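Local coordinates for protein colicin-D (Escherichia coli, PDB 5ZNM) that inhibits protein synthesis in Escherichia coli and its close relatives as a toxin whose C-terminal part is a tRNase, here together with the central domain, at residues 263-268 / 274-279; 288-293 / 322-327; 294-299 / 310-315. One frame throughout, in Å; residues are numbered along the deposited sequence.

How the contacts relate
Reading from the N terminus, contact 1 comes first: it closes the short loop between strands 262-267 and 274-281, a beta hairpin of the antiparallel sheet that continues through strand 126-131, in the S-type pyocin-like region, consistent with the central domain. Contact 2 pins the residues just before helix 292-297 to helix 314-329, closing a loop of 28 residues. Contact 3, nested inside this loop, joins the end of helix 292-297 to the approach to helix 314-329. Contacts 2 and 3 adjoin through Leu-295, which packs on Phe-290 and Ile-324, and brace two helices of the C-terminal region, consistent with the tRNase part. Contact 1 lies across the chain's centre, about 33 Å from contact 2 between centres.

Contact 1. Residues 263-268 / 274-279; sequences IYWRPD and VEAVYV
Strands 263-267 and 274-279 pair antiparallel as the two arms of a beta hairpin, their axes 4.6 Å apart at closest and 145° between directions, with Tyr-264/Val-277 and Arg-266/Glu-275 as the hydrogen-bonded pairs. Each of these pairs exchanges two backbone bonds; that from Val-277 N to Tyr-264 O is 2.8 Å long. On the face carrying Ile-263, Trp-265, Ala-276 and Tyr-278, the methyl of Ala-276 sits over the six-membered ring of Trp-265, a CH-pi contact with CB 3.8 Å from the centroid and only 11° off the normal. Val-274 CG2 meets the same ring at CE3, 3.6 Å away, while Ile-263 CG1 reaches the edge of the Tyr-278 ring. The other face is more polar. With CG of Arg-266 between backbone N and carbonyl carbon (chi1 61°) and the chain extended beyond, its NE reaches OE2 of Glu-275 at 2.6 Å, a nearly straight salt-bridge bond on the oxygen's anti lone pair; NH2 adds a weak bond to the same atom. Val-277 CG2 lies over one face of the guanidinium, 3.3 Å from NE, and Val-277 CB packs 3.4 Å from Tyr-264 CE1. Strand 126-131 continues the sheet beyond 274-279, and helix 3-22 packs on Trp-265 and Val-274. Ser-55 N also bonds OE2 of Glu-275, and Ser-56 O receives NH2 of Arg-266. With these polar partners the ion pair is probably compensated locally in this mostly buried hairpin, while the valine methyl helps fix the guanidinium's rotation.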
loop_
_atom_site.group_PDB
_atom_site.type_symbol
_atom_site.label_atom_id
_atom_site.label_comp_id
_atom_site.label_asym_id
_atom_site.label_seq_id
_atom_site.Cartn_x
_atom_site.Cartn_y
_atom_site.Cartn_z
ATOM N N ILE A 263 -11.177 -11.078 -15.868
ATOM C CA ILE A 263 -10.302 -11.618 -14.836
ATOM C C ILE A 263 -9.064 -12.188 -15.519
ATOM O O ILE A 263 -9.159 -12.762 -16.613
ATOM C CB ILE A 263 -11.044 -12.684 -13.999
ATOM C CG1 ILE A 263 -12.121 -11.992 -13.151
ATOM C CG2 ILE A 263 -10.080 -13.471 -13.111
ATOM C CD1 ILE A 263 -13.115 -12.928 -12.521
ATOM N N TYR A 264 -7.895 -11.965 -14.919
ATOM C CA TYR A 264 -6.687 -12.670 -15.339
ATOM C C TYR A 264 -5.935 -13.124 -14.090
ATOM O O TYR A 264 -6.232 -12.698 -12.965
ATOM C CB TYR A 264 -5.802 -11.804 -16.249
ATOM C CG TYR A 264 -4.874 -10.859 -15.529
ATOM C CD1 TYR A 264 -5.368 -9.793 -14.773
ATOM C CD2 TYR A 264 -3.504 -11.033 -15.590
ATOM C CE1 TYR A 264 -4.512 -8.928 -14.107
ATOM C CE2 TYR A 264 -2.643 -10.182 -14.921
ATOM C CZ TYR A 264 -3.144 -9.131 -14.187
ATOM O OH TYR A 264 -2.265 -8.295 -13.524
ATOM N N TRP A 265 -4.959 -14.011 -14.291
ATOM C CA TRP A 265 -4.159 -14.558 -13.197
ATOM C C TRP A 265 -2.745 -13.988 -13.224
ATOM O O TRP A 265 -2.174 -13.811 -14.302
ATOM C CB TRP A 265 -4.073 -16.081 -13.298
ATOM C CG TRP A 265 -5.363 -16.772 -13.129
ATOM C CD1 TRP A 265 -6.257 -17.092 -14.114
ATOM C CD2 TRP A 265 -5.923 -17.241 -11.903
ATOM N NE1 TRP A 265 -7.339 -17.733 -13.572
ATOM C CE2 TRP A 265 -7.160 -17.841 -12.216
ATOM C CE3 TRP A 265 -5.495 -17.217 -10.566
ATOM C CZ2 TRP A 265 -7.980 -18.409 -11.248
ATOM C CZ3 TRP A 265 -6.309 -17.786 -9.600
ATOM C CH2 TRP A 265 -7.544 -18.374 -9.950
ATOM N N ARG A 266 -2.183 -13.709 -12.051
ATOM C CA ARG A 266 -0.786 -13.339 -11.876
ATOM C C ARG A 266 -0.191 -14.178 -10.759
ATOM O O ARG A 266 -0.927 -14.756 -9.949
ATOM C CB ARG A 266 -0.591 -11.846 -11.542
ATOM C CG ARG A 266 -1.251 -11.385 -10.238
ATOM C CD ARG A 266 -1.102 -9.845 -10.037
ATOM N NE ARG A 266 -1.935 -9.370 -8.939
ATOM C CZ ARG A 266 -2.466 -8.149 -8.866
ATOM N NH1 ARG A 266 -2.243 -7.263 -9.828
ATOM N NH2 ARG A 266 -3.237 -7.823 -7.837
ATOM N N PRO A 267 1.137 -14.281 -10.693
ATOM C CA PRO A 267 1.745 -15.013 -9.576
ATOM C C PRO A 267 1.372 -14.378 -8.245
ATOM O O PRO A 267 1.121 -13.168 -8.149
ATOM C CB PRO A 267 3.252 -14.913 -9.851
ATOM C CG PRO A 267 3.369 -14.705 -11.337
ATOM C CD PRO A 267 2.146 -13.837 -11.673
ATOM N N ASP A 268 1.304 -15.215 -7.210
ATOM C CA ASP A 268 1.045 -14.691 -5.880
ATOM C C ASP A 268 2.310 -14.056 -5.300
ATOM O O ASP A 268 3.366 -13.988 -5.944
ATOM C CB ASP A 268 0.468 -15.778 -4.969
ATOM C CG ASP A 268 1.413 -16.967 -4.762
ATOM O OD1 ASP A 268 2.595 -16.900 -5.148
ATOM O OD2 ASP A 268 0.948 -17.979 -4.203
ATOM N N VAL A 274 -0.708 -18.668 -7.533
ATOM C CA VAL A 274 -1.384 -17.721 -8.418
ATOM C C VAL A 274 -2.524 -17.024 -7.688
ATOM O O VAL A 274 -3.053 -17.516 -6.687
ATOM C CB VAL A 274 -1.933 -18.393 -9.710
ATOM C CG1 VAL A 274 -0.802 -19.005 -10.528
ATOM C CG2 VAL A 274 -2.965 -19.447 -9.376
ATOM N N GLU A 275 -2.909 -15.857 -8.215
ATOM C CA GLU A 275 -4.039 -15.112 -7.676
ATOM C C GLU A 275 -4.817 -14.477 -8.813
ATOM O O GLU A 275 -4.229 -13.995 -9.788
ATOM C CB GLU A 275 -3.600 -14.018 -6.682
ATOM C CG GLU A 275 -2.591 -13.047 -7.216
ATOM C CD GLU A 275 -2.307 -11.902 -6.242
ATOM O OE1 GLU A 275 -2.231 -12.142 -5.011
ATOM O OE2 GLU A 275 -2.150 -10.765 -6.718
ATOM N N ALA A 276 -6.140 -14.497 -8.691
ATOM C CA ALA A 276 -7.014 -13.939 -9.713
ATOM C C ALA A 276 -7.205 -12.443 -9.476
ATOM O O ALA A 276 -7.367 -11.997 -8.336
ATOM C CB ALA A 276 -8.372 -14.646 -9.706
ATOM N N VAL A 277 -7.177 -11.678 -10.562
ATOM C CA VAL A 277 -7.304 -10.227 -10.538
ATOM C C VAL A 277 -8.513 -9.846 -11.386
ATOM O O VAL A 277 -8.617 -10.262 -12.545
ATOM C CB VAL A 277 -6.032 -9.553 -11.085
ATOM C CG1 VAL A 277 -6.105 -8.036 -10.963
ATOM C CG2 VAL A 277 -4.790 -10.090 -10.393
ATOM N N TYR A 278 -9.409 -9.045 -10.820
ATOM C CA TYR A 278 -10.577 -8.540 -11.534
ATOM C C TYR A 278 -10.245 -7.147 -12.047
ATOM O O TYR A 278 -9.734 -6.314 -11.294
ATOM C CB TYR A 278 -11.802 -8.529 -10.616
ATOM C CG TYR A 278 -13.049 -7.913 -11.222
ATOM C CD1 TYR A 278 -13.586 -8.389 -12.415
ATOM C CD2 TYR A 278 -13.705 -6.866 -10.583
ATOM C CE1 TYR A 278 -14.730 -7.834 -12.960
ATOM C CE2 TYR A 278 -14.861 -6.291 -11.132
ATOM C CZ TYR A 278 -15.361 -6.784 -12.316
ATOM O OH TYR A 278 -16.495 -6.231 -12.855
ATOM N N VAL A 279 -10.501 -6.906 -13.332
ATOM C CA VAL A 279 -10.064 -5.692 -14.005
ATOM C C VAL A 279 -11.276 -5.035 -14.661
ATOM O O VAL A 279 -12.098 -5.716 -15.288
ATOM C CB VAL A 279 -8.965 -6.003 -15.040
ATOM C CG1 VAL A 279 -8.487 -4.724 -15.705
ATOM C CG2 VAL A 279 -7.789 -6.737 -14.364
#

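Contact 2. Residues 288-293 / 322-327; sequences GRFSRK and DAIEEH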
loop_
_atom_site.group_PDB
_atom_site.type_symbol
_atom_site.label_atom_id
_atom_site.label_comp_id
_atom_site.label_asym_id
_atom_site.label_seq_id
_atom_site.Cartn_x
_atom_site.Cartn_y
_atom_site.Cartn_z
ATOM N N GLY A 288 -13.057 11.127 -20.726
ATOM C CA GLY A 288 -12.476 12.418 -20.437
ATOM C C GLY A 288 -13.051 13.470 -21.362
ATOM O O GLY A 288 -13.783 14.356 -20.908
ATOM N N ARG A 289 -12.764 13.380 -22.666
ATOM C CA ARG A 289 -13.373 14.337 -23.582
ATOM C C ARG A 289 -14.886 14.188 -23.588
ATOM O O ARG A 289 -15.617 15.183 -23.576
ATOM C CB ARG A 289 -12.830 14.174 -24.999
ATOM C CG ARG A 289 -13.586 15.130 -25.952
ATOM C CD ARG A 289 -13.182 14.987 -27.404
ATOM N NE ARG A 289 -11.753 15.186 -27.583
ATOM C CZ ARG A 289 -11.114 15.002 -28.730
ATOM N NH1 ARG A 289 -11.774 14.620 -29.814
ATOM N NH2 ARG A 289 -9.805 15.201 -28.800
ATOM N N PHE A 290 -15.371 12.952 -23.548
ATOM C CA PHE A 290 -16.790 12.661 -23.546
ATOM C C PHE A 290 -17.195 11.947 -22.268
ATOM O O PHE A 290 -16.383 11.315 -21.593
ATOM C CB PHE A 290 -17.173 11.782 -24.742
ATOM C CG PHE A 290 -16.900 12.429 -26.064
ATOM C CD1 PHE A 290 -17.723 13.446 -26.536
ATOM C CD2 PHE A 290 -15.819 12.033 -26.827
ATOM C CE1 PHE A 290 -17.473 14.057 -27.755
ATOM C CE2 PHE A 290 -15.559 12.631 -28.046
ATOM C CZ PHE A 290 -16.390 13.647 -28.515
ATOM N N SER A 291 -18.476 12.062 -21.952
ATOM C CA SER A 291 -19.116 11.197 -20.980
ATOM C C SER A 291 -20.475 10.841 -21.534
ATOM O O SER A 291 -21.081 11.621 -22.270
ATOM C CB SER A 291 -19.274 11.867 -19.604
ATOM O OG SER A 291 -20.206 12.939 -19.671
ATOM N N ARG A 292 -20.951 9.657 -21.181
ATOM C CA ARG A 292 -22.300 9.289 -21.577
ATOM C C ARG A 292 -23.308 10.300 -21.045
ATOM O O ARG A 292 -24.296 10.623 -21.719
ATOM C CB ARG A 292 -22.624 7.891 -21.066
ATOM C CG ARG A 292 -23.847 7.318 -21.713
ATOM C CD ARG A 292 -24.208 5.939 -21.212
ATOM N NE ARG A 292 -25.611 5.655 -21.456
ATOM C CZ ARG A 292 -26.075 4.598 -22.091
ATOM N NH1 ARG A 292 -25.254 3.668 -22.549
ATOM N NH2 ARG A 292 -27.385 4.460 -22.270
ATOM N N LYS A 293 -23.068 10.805 -19.833
ATOM C CA LYS A 293 -23.970 11.784 -19.232
ATOM C C LYS A 293 -24.078 13.040 -20.096
ATOM O O LYS A 293 -25.181 13.514 -20.385
ATOM C CB LYS A 293 -23.480 12.113 -17.815
ATOM C CG LYS A 293 -24.264 13.208 -17.123
ATOM C CD LYS A 293 -25.209 12.649 -16.076
ATOM C CE LYS A 293 -25.965 13.764 -15.355
ATOM N NZ LYS A 293 -26.890 14.507 -16.273
ATOM N N ASP A 322 -19.397 9.801 -32.219
ATOM C CA ASP A 322 -18.619 9.654 -33.447
ATOM C C ASP A 322 -18.797 10.868 -34.361
ATOM O O ASP A 322 -17.826 11.342 -34.968
ATOM C CB ASP A 322 -19.014 8.350 -34.168
ATOM C CG ASP A 322 -18.524 7.076 -33.430
ATOM O OD1 ASP A 322 -17.667 7.177 -32.522
ATOM O OD2 ASP A 322 -19.002 5.969 -33.746
ATOM N N ALA A 323 -20.015 11.417 -34.443
ATOM C CA ALA A 323 -20.222 12.599 -35.281
ATOM C C ALA A 323 -19.409 13.783 -34.779
ATOM O O ALA A 323 -18.821 14.524 -35.574
ATOM C CB ALA A 323 -21.707 12.962 -35.346
ATOM N N ILE A 324 -19.349 13.974 -33.461
ATOM C CA ILE A 324 -18.517 15.038 -32.920
ATOM C C ILE A 324 -17.050 14.792 -33.255
ATOM O O ILE A 324 -16.324 15.720 -33.630
ATOM C CB ILE A 324 -18.765 15.176 -31.406
ATOM C CG1 ILE A 324 -20.227 15.577 -31.172
ATOM C CG2 ILE A 324 -17.782 16.174 -30.759
ATOM C CD1 ILE A 324 -20.769 15.176 -29.826
ATOM N N GLU A 325 -16.592 13.536 -33.147
ATOM C CA GLU A 325 -15.205 13.234 -33.504
ATOM C C GLU A 325 -14.936 13.478 -34.988
ATOM O O GLU A 325 -13.861 13.972 -35.346
ATOM C CB GLU A 325 -14.850 11.794 -33.125
ATOM C CG GLU A 325 -14.579 11.629 -31.638
ATOM C CD GLU A 325 -13.252 12.252 -31.218
ATOM O OE1 GLU A 325 -12.203 11.891 -31.789
ATOM O OE2 GLU A 325 -13.261 13.123 -30.328
ATOM N N GLU A 326 -15.886 13.121 -35.868
ATOM C CA GLU A 326 -15.700 13.377 -37.301
ATOM C C GLU A 326 -15.585 14.874 -37.590
ATOM O O GLU A 326 -14.780 15.297 -38.437
ATOM C CB GLU A 326 -16.857 12.769 -38.111
ATOM C CG GLU A 326 -16.845 11.218 -38.156
ATOM C CD GLU A 326 -18.072 10.607 -38.851
ATOM O OE1 GLU A 326 -18.841 11.350 -39.505
ATOM O OE2 GLU A 326 -18.273 9.373 -38.726
ATOM N N HIS A 327 -16.400 15.687 -36.909
ATOM C CA HIS A 327 -16.304 17.139 -37.027
ATOM C C HIS A 327 -14.932 17.633 -36.575
ATOM O O HIS A 327 -14.278 18.421 -37.270
ATOM C CB HIS A 327 -17.417 17.796 -36.190
ATOM C CG HIS A 327 -17.265 19.275 -36.011
ATOM N ND1 HIS A 327 -17.795 20.190 -36.898
ATOM C CD2 HIS A 327 -16.678 20.000 -35.027
ATOM C CE1 HIS A 327 -17.531 21.413 -36.474
ATOM N NE2 HIS A 327 -16.854 21.327 -35.344
#
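A small, partly buried contact of a ring against a helix joins the loop leading into helix 292-297 to the C-terminal half of helix 314-329. Phe-290 carries its apolar half: CZ of the ring meets Ile-324 CG2 at 3.7 Å, and this methyl lies at the ring edge, near its plane. The two side chains run alongside one another with reversed sense. Phe-290 has its CG opposite the carbonyl carbon (chi1 -62°), which sends the ring toward the helix, where Arg-321 and Leu-295 also touch it. Ile-324 in turn packs on Val-357, which ties the helix to the sheet that contains strand 355-359. Glu-325, bent at chi2 (-72°), reaches a neighbouring stretch of the same ring edge, its CG 3.9 Å from Phe-290 CE2. The guanidinium of Arg-289 comes from the opposite direction toward the Glu-325 carboxylate, but NH1 and OE2 are modelled too close together, so the geometry of this salt bridge is doubtful and both end atoms are less sure. What is secure is apolar: the Phe-290/Ile-324 packing, extended by Leu-295 and Val-357, with the opposite charges of Arg-289 and Glu-325 probably attracting each other at its margin.

Contact 3. Residues 294-299 / 310-315; sequences QLDKKY and TKKNRE. With SO4 (sulfate ion), chain E.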
loop_
_atom_site.group_PDB
_atom_site.type_symbol
_atom_site.label_atom_id
_atom_site.label_comp_id
_atom_site.label_asym_id
_atom_site.label_seq_id
_atom_site.Cartn_x
_atom_site.Cartn_y
_atom_site.Cartn_z
ATOM N N GLN A 294 -22.941 13.578 -20.555
ATOM C CA GLN A 294 -22.993 14.797 -21.356
ATOM C C GLN A 294 -23.561 14.535 -22.753
ATOM O O GLN A 294 -24.336 15.348 -23.272
ATOM C CB GLN A 294 -21.603 15.440 -21.451
ATOM C CG GLN A 294 -21.609 16.903 -21.978
ATOM C CD GLN A 294 -22.198 17.888 -20.972
ATOM O OE1 GLN A 294 -22.425 17.536 -19.822
ATOM N NE2 GLN A 294 -22.443 19.130 -21.407
ATOM N N LEU A 295 -23.181 13.425 -23.385
ATOM C CA LEU A 295 -23.766 13.073 -24.679
ATOM C C LEU A 295 -25.283 12.986 -24.591
ATOM O O LEU A 295 -26.002 13.455 -25.487
ATOM C CB LEU A 295 -23.177 11.742 -25.171
ATOM C CG LEU A 295 -21.706 11.776 -25.614
ATOM C CD1 LEU A 295 -21.109 10.351 -25.628
ATOM C CD2 LEU A 295 -21.567 12.397 -27.012
ATOM N N ASP A 296 -25.788 12.391 -23.512
ATOM C CA ASP A 296 -27.232 12.285 -23.320
ATOM C C ASP A 296 -27.858 13.668 -23.149
ATOM O O ASP A 296 -28.863 13.994 -23.793
ATOM C CB ASP A 296 -27.489 11.393 -22.105
ATOM C CG ASP A 296 -28.946 11.194 -21.818
ATOM O OD1 ASP A 296 -29.576 12.121 -21.294
ATOM O OD2 ASP A 296 -29.452 10.090 -22.095
ATOM N N LYS A 297 -27.247 14.505 -22.307
ATOM C CA LYS A 297 -27.739 15.872 -22.088
ATOM C C LYS A 297 -27.841 16.668 -23.380
ATOM O O LYS A 297 -28.734 17.509 -23.529
ATOM C CB LYS A 297 -26.811 16.623 -21.129
ATOM C CG LYS A 297 -27.273 16.690 -19.696
ATOM C CD LYS A 297 -26.691 17.920 -19.007
ATOM C CE LYS A 297 -25.210 17.763 -18.768
ATOM N NZ LYS A 297 -24.637 18.810 -17.864
ATOM N N LYS A 298 -26.889 16.491 -24.296
ATOM C CA LYS A 298 -26.818 17.342 -25.478
ATOM C C LYS A 298 -27.302 16.645 -26.747
ATOM O O LYS A 298 -27.132 17.184 -27.851
ATOM C CB LYS A 298 -25.387 17.853 -25.659
ATOM C CG LYS A 298 -24.834 18.613 -24.432
ATOM C CD LYS A 298 -25.715 19.825 -24.085
ATOM C CE LYS A 298 -25.161 20.650 -22.923
ATOM N NZ LYS A 298 -26.035 21.859 -22.633
ATOM N N TYR A 299 -27.904 15.463 -26.616
ATOM C CA TYR A 299 -28.361 14.720 -27.784
ATOM C C TYR A 299 -29.437 15.475 -28.555
ATOM O O TYR A 299 -29.655 15.189 -29.739
ATOM C CB TYR A 299 -28.872 13.344 -27.357
ATOM C CG TYR A 299 -29.192 12.454 -28.531
ATOM C CD1 TYR A 299 -28.180 11.803 -29.213
ATOM C CD2 TYR A 299 -30.502 12.286 -28.973
ATOM C CE1 TYR A 299 -28.453 11.000 -30.300
ATOM C CE2 TYR A 299 -30.792 11.485 -30.072
ATOM C CZ TYR A 299 -29.754 10.844 -30.726
ATOM O OH TYR A 299 -30.002 10.036 -31.805
ATOM N N THR A 310 -34.331 9.514 -32.932
ATOM C CA THR A 310 -34.820 10.246 -31.773
ATOM C C THR A 310 -34.651 9.477 -30.464
ATOM O O THR A 310 -34.579 10.104 -29.408
ATOM C CB THR A 310 -36.291 10.645 -31.973
ATOM O OG1 THR A 310 -37.076 9.489 -32.254
ATOM C CG2 THR A 310 -36.427 11.621 -33.153
ATOM N N LYS A 311 -34.553 8.154 -30.503
ATOM C CA LYS A 311 -34.311 7.395 -29.281
ATOM C C LYS A 311 -32.888 7.621 -28.782
ATOM O O LYS A 311 -31.947 7.740 -29.570
ATOM C CB LYS A 311 -34.545 5.907 -29.525
ATOM C CG LYS A 311 -35.984 5.572 -29.817
ATOM C CD LYS A 311 -36.223 4.075 -29.819
ATOM C CE LYS A 311 -35.710 3.433 -31.084
ATOM N NZ LYS A 311 -36.510 2.217 -31.376
ATOM N N LYS A 312 -32.734 7.707 -27.466
ATOM C CA LYS A 312 -31.416 7.798 -26.852
ATOM C C LYS A 312 -31.060 6.439 -26.276
ATOM O O LYS A 312 -31.688 5.983 -25.320
ATOM C CB LYS A 312 -31.381 8.862 -25.764
ATOM C CG LYS A 312 -31.588 10.237 -26.309
ATOM C CD LYS A 312 -31.039 11.276 -25.366
ATOM C CE LYS A 312 -31.891 11.413 -24.145
ATOM N NZ LYS A 312 -31.656 12.755 -23.553
ATOM N N ASN A 313 -30.048 5.797 -26.852
ATOM C CA ASN A 313 -29.558 4.524 -26.341
ATOM C C ASN A 313 -28.079 4.451 -26.675
ATOM O O ASN A 313 -27.513 5.395 -27.232
ATOM C CB ASN A 313 -30.350 3.342 -26.917
ATOM C CG ASN A 313 -30.394 3.360 -28.434
ATOM O OD1 ASN A 313 -29.391 3.646 -29.091
ATOM N ND2 ASN A 313 -31.560 3.073 -28.998
ATOM N N ARG A 314 -27.444 3.318 -26.341
ATOM C CA ARG A 314 -26.001 3.229 -26.541
ATOM C C ARG A 314 -25.646 3.500 -27.991
ATOM O O ARG A 314 -24.689 4.224 -28.290
ATOM C CB ARG A 314 -25.466 1.855 -26.131
ATOM C CG ARG A 314 -23.984 1.674 -26.491
ATOM C CD ARG A 314 -23.279 0.631 -25.605
ATOM N NE ARG A 314 -23.335 0.967 -24.186
ATOM C CZ ARG A 314 -22.467 1.760 -23.551
ATOM N NH1 ARG A 314 -21.458 2.338 -24.198
ATOM N NH2 ARG A 314 -22.624 2.001 -22.260
ATOM N N GLU A 315 -26.411 2.907 -28.896
ATOM C CA GLU A 315 -26.185 3.042 -30.325
ATOM C C GLU A 315 -26.269 4.502 -30.782
ATOM O O GLU A 315 -25.390 4.991 -31.501
ATOM C CB GLU A 315 -27.222 2.168 -31.024
ATOM C CG GLU A 315 -27.188 2.122 -32.480
ATOM C CD GLU A 315 -28.211 1.124 -33.013
ATOM O OE1 GLU A 315 -27.935 -0.087 -32.936
ATOM O OE2 GLU A 315 -29.291 1.552 -33.473
HETATM S S SO4 E . -24.367 21.970 -19.009
HETATM O O1 SO4 E . -23.445 20.988 -19.565
HETATM O O2 SO4 E . -23.570 22.962 -18.287
HETATM O O3 SO4 E . -25.137 22.603 -20.083
HETATM O O4 SO4 E . -25.297 21.334 -18.078
#
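Tyr-299 and the aliphatic part of Lys-312 form the close-packed side of this contact, lying flank to flank but headed opposite ways. Lys-312 CG approaches Tyr-299 CD2 to 3.5 Å, and CD of the lysine rests 3.6 Å from the tyrosine CB. CG of Tyr-299 lies anti to the backbone N (chi1 -173°), which carries the ring toward segment 310-315; its hydroxyl bonds to Asp-309 O, and Thr-316 and Leu-317 of helix 314-329 pack against the buried ring. The contact thus links two consecutive helices of the Colicin D family region, 292-297 and 314-329, joined by a loop: the first ends here, and Asn-313 stands at the N-cap of the second, its OD1 bonded to Thr-316 N. The solvent side is looser. A bend at chi3 (-72°) helps bring the ammonium of exposed Lys-312 back to Asp-296, where NZ spans the backbone O, at 3.1 Å and from above the carbonyl plane, and, weakly, OD1 in a salt bridge. Thr-310 and Lys-311 direct their CB atoms away from segment 294-299. A sulfate, probably from the crystallisation liquor, is bound by residues of the same helical end: Gln-294 NE2, which also gives to Leu-366 O, donates to O1 in a nearly straight bond of 2.8 Å. Lys-297 NZ reaches O4 at 2.6 Å, and Lys-298 NZ holds O3.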